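Local coordinates for protein probable tRNA pseudouridine synthase D (Methanosarcina mazei, PDB 1Z2Z) that probably isomerises uridine 13 of transfer RNAs to pseudouridine, as a member of the TruD family of tRNA pseudouridine synthases, at residues N215-V220 / G238-M243. Numbering follows the deposited sequence.
Sequences NARQFV and GHERAM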
# COMPACT_ATOMS: atom_id res chain seq x y z
N ASN A 215 -15.26 21.43 4.93
CA ASN A 215 -15.42 22.88 5.02
C ASN A 215 -14.66 23.48 6.19
O ASN A 215 -14.54 24.70 6.31
CB ASN A 215 -16.91 23.26 5.09
CG ASN A 215 -17.54 23.43 3.72
OD1 ASN A 215 -17.60 22.48 2.93
ND2 ASN A 215 -18.01 24.64 3.42
N ALA A 216 -14.14 22.63 7.06
CA ALA A 216 -13.37 23.09 8.21
C ALA A 216 -11.97 23.45 7.73
O ALA A 216 -11.43 24.49 8.11
CB ALA A 216 -13.31 22.01 9.27
N ARG A 217 -11.39 22.58 6.91
CA ARG A 217 -10.05 22.77 6.35
C ARG A 217 -10.06 23.91 5.36
O ARG A 217 -9.17 24.75 5.34
CB ARG A 217 -9.57 21.49 5.63
CG ARG A 217 -9.36 20.29 6.54
CD ARG A 217 -8.95 19.07 5.73
NE ARG A 217 -8.92 17.85 6.54
CZ ARG A 217 -7.95 17.53 7.39
NH1 ARG A 217 -6.91 18.34 7.56
NH2 ARG A 217 -8.03 16.41 8.09
N GLN A 218 -11.09 23.92 4.52
CA GLN A 218 -11.25 24.97 3.52
C GLN A 218 -11.26 26.33 4.20
O GLN A 218 -10.75 27.31 3.65
CB GLN A 218 -12.57 24.77 2.78
CG GLN A 218 -12.44 24.64 1.28
CD GLN A 218 -11.64 25.77 0.69
OE1 GLN A 218 -11.74 26.91 1.13
NE2 GLN A 218 -10.85 25.47 -0.33
N PHE A 219 -11.84 26.39 5.39
CA PHE A 219 -11.93 27.64 6.12
C PHE A 219 -10.56 28.21 6.44
O PHE A 219 -10.21 29.29 5.96
CB PHE A 219 -12.69 27.46 7.43
CG PHE A 219 -12.86 28.74 8.21
CD1 PHE A 219 -13.87 29.64 7.88
CD2 PHE A 219 -12.01 29.05 9.26
CE1 PHE A 219 -14.01 30.84 8.57
CE2 PHE A 219 -12.14 30.25 9.95
CZ PHE A 219 -13.14 31.14 9.61
N VAL A 220 -9.79 27.50 7.25
CA VAL A 220 -8.47 27.98 7.63
C VAL A 220 -7.48 27.98 6.47
O VAL A 220 -6.38 28.52 6.60
CB VAL A 220 -7.88 27.14 8.79
CG1 VAL A 220 -8.84 27.15 9.96
CG2 VAL A 220 -7.59 25.72 8.33
N GLY A 238 -6.35 14.53 15.64
CA GLY A 238 -5.42 14.97 16.67
C GLY A 238 -4.19 15.65 16.12
O GLY A 238 -3.78 16.68 16.63
N HIS A 239 -3.59 15.08 15.07
CA HIS A 239 -2.39 15.64 14.46
C HIS A 239 -2.58 17.06 13.93
O HIS A 239 -1.74 17.93 14.13
CB HIS A 239 -1.89 14.74 13.32
CG HIS A 239 -1.56 13.34 13.74
ND1 HIS A 239 -0.91 13.04 14.92
CD2 HIS A 239 -1.75 12.15 13.12
CE1 HIS A 239 -0.72 11.74 15.01
NE2 HIS A 239 -1.22 11.17 13.92
N GLU A 240 -3.69 17.29 13.23
CA GLU A 240 -3.95 18.62 12.70
C GLU A 240 -4.15 19.61 13.84
O GLU A 240 -3.65 20.73 13.79
CB GLU A 240 -5.19 18.62 11.80
CG GLU A 240 -4.97 18.06 10.40
CD GLU A 240 -5.09 16.54 10.33
OE1 GLU A 240 -4.43 15.84 11.14
OE2 GLU A 240 -5.83 16.05 9.46
N ARG A 241 -4.89 19.19 14.86
CA ARG A 241 -5.15 20.07 16.00
C ARG A 241 -3.85 20.43 16.71
O ARG A 241 -3.56 21.60 16.97
CB ARG A 241 -6.15 19.41 16.99
CG ARG A 241 -7.61 19.34 16.50
CD ARG A 241 -8.54 18.60 17.50
NE ARG A 241 -8.50 19.17 18.85
CZ ARG A 241 -8.34 18.46 19.97
NH1 ARG A 241 -8.32 19.07 21.15
NH2 ARG A 241 -8.20 17.14 19.92
N ALA A 242 -3.05 19.41 17.01
CA ALA A 242 -1.79 19.63 17.71
C ALA A 242 -0.93 20.68 17.02
O ALA A 242 -0.28 21.50 17.68
CB ALA A 242 -1.02 18.31 17.82
N MSE A 243 -0.95 20.67 15.69
CA MSE A 243 -0.16 21.61 14.89
C MSE A 243 -0.68 23.04 14.91
O MSE A 243 0.10 24.00 14.88
CB MSE A 243 -0.07 21.13 13.45
CG MSE A 243 0.59 19.80 13.31
SE MSE A 243 0.84 19.31 11.49
CE MSE A 243 1.95 20.80 10.92
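Arg217 and Glu240 form a salt bridge between helices 213-223 and 238-249, and the contact between 215-220 and 238-243 consists of this pair alone. Its dense part is the meeting of guanidinium and carboxylate: Arg217 NH2 lies 2.6 Å from Glu240 OE2, with an N-H...O angle of 162°. That oxygen sits practically in the guanidinium plane, at the edge of the group, and is met on its anti side, 18° out of the carboxylate plane. A second bond, from Arg217 NH1 to the same Glu240 OE2 at 3.2 Å, is weak and bent. The grip is therefore lopsided, both nitrogens turning to one oxygen, and the two planes stand 31° apart. Arg217 is extended from CG to NE, which carries its end across to the other helix, whereas Glu240 bends at chi2, turning its carboxylate so that OE2 meets the guanidinium edge. The CG methylene of Glu240 lies 3.5 Å from Arg217 NH1.

Beyond this pair the packing is loose. The closest CA atoms, those of Arg217 and Glu240, are 9.7 Å apart, and only 84 Å² is buried in total, so the backbones do not interlock. Yet both residues are buried, and their charges have further partners: Arg217 NE is paired with Glu209, while Glu240 OE2 lies between Arg217 and Arg179, the latter pair long and weak, so its negative charge probably serves both. Within the TRUD region, away from the predicted nucleophile Asp86, the bridge joins two helices separated in sequence by helix 226-232, which touches Ala216 and Phe219, while Tyr201 of helix 194-202 packs against Glu240.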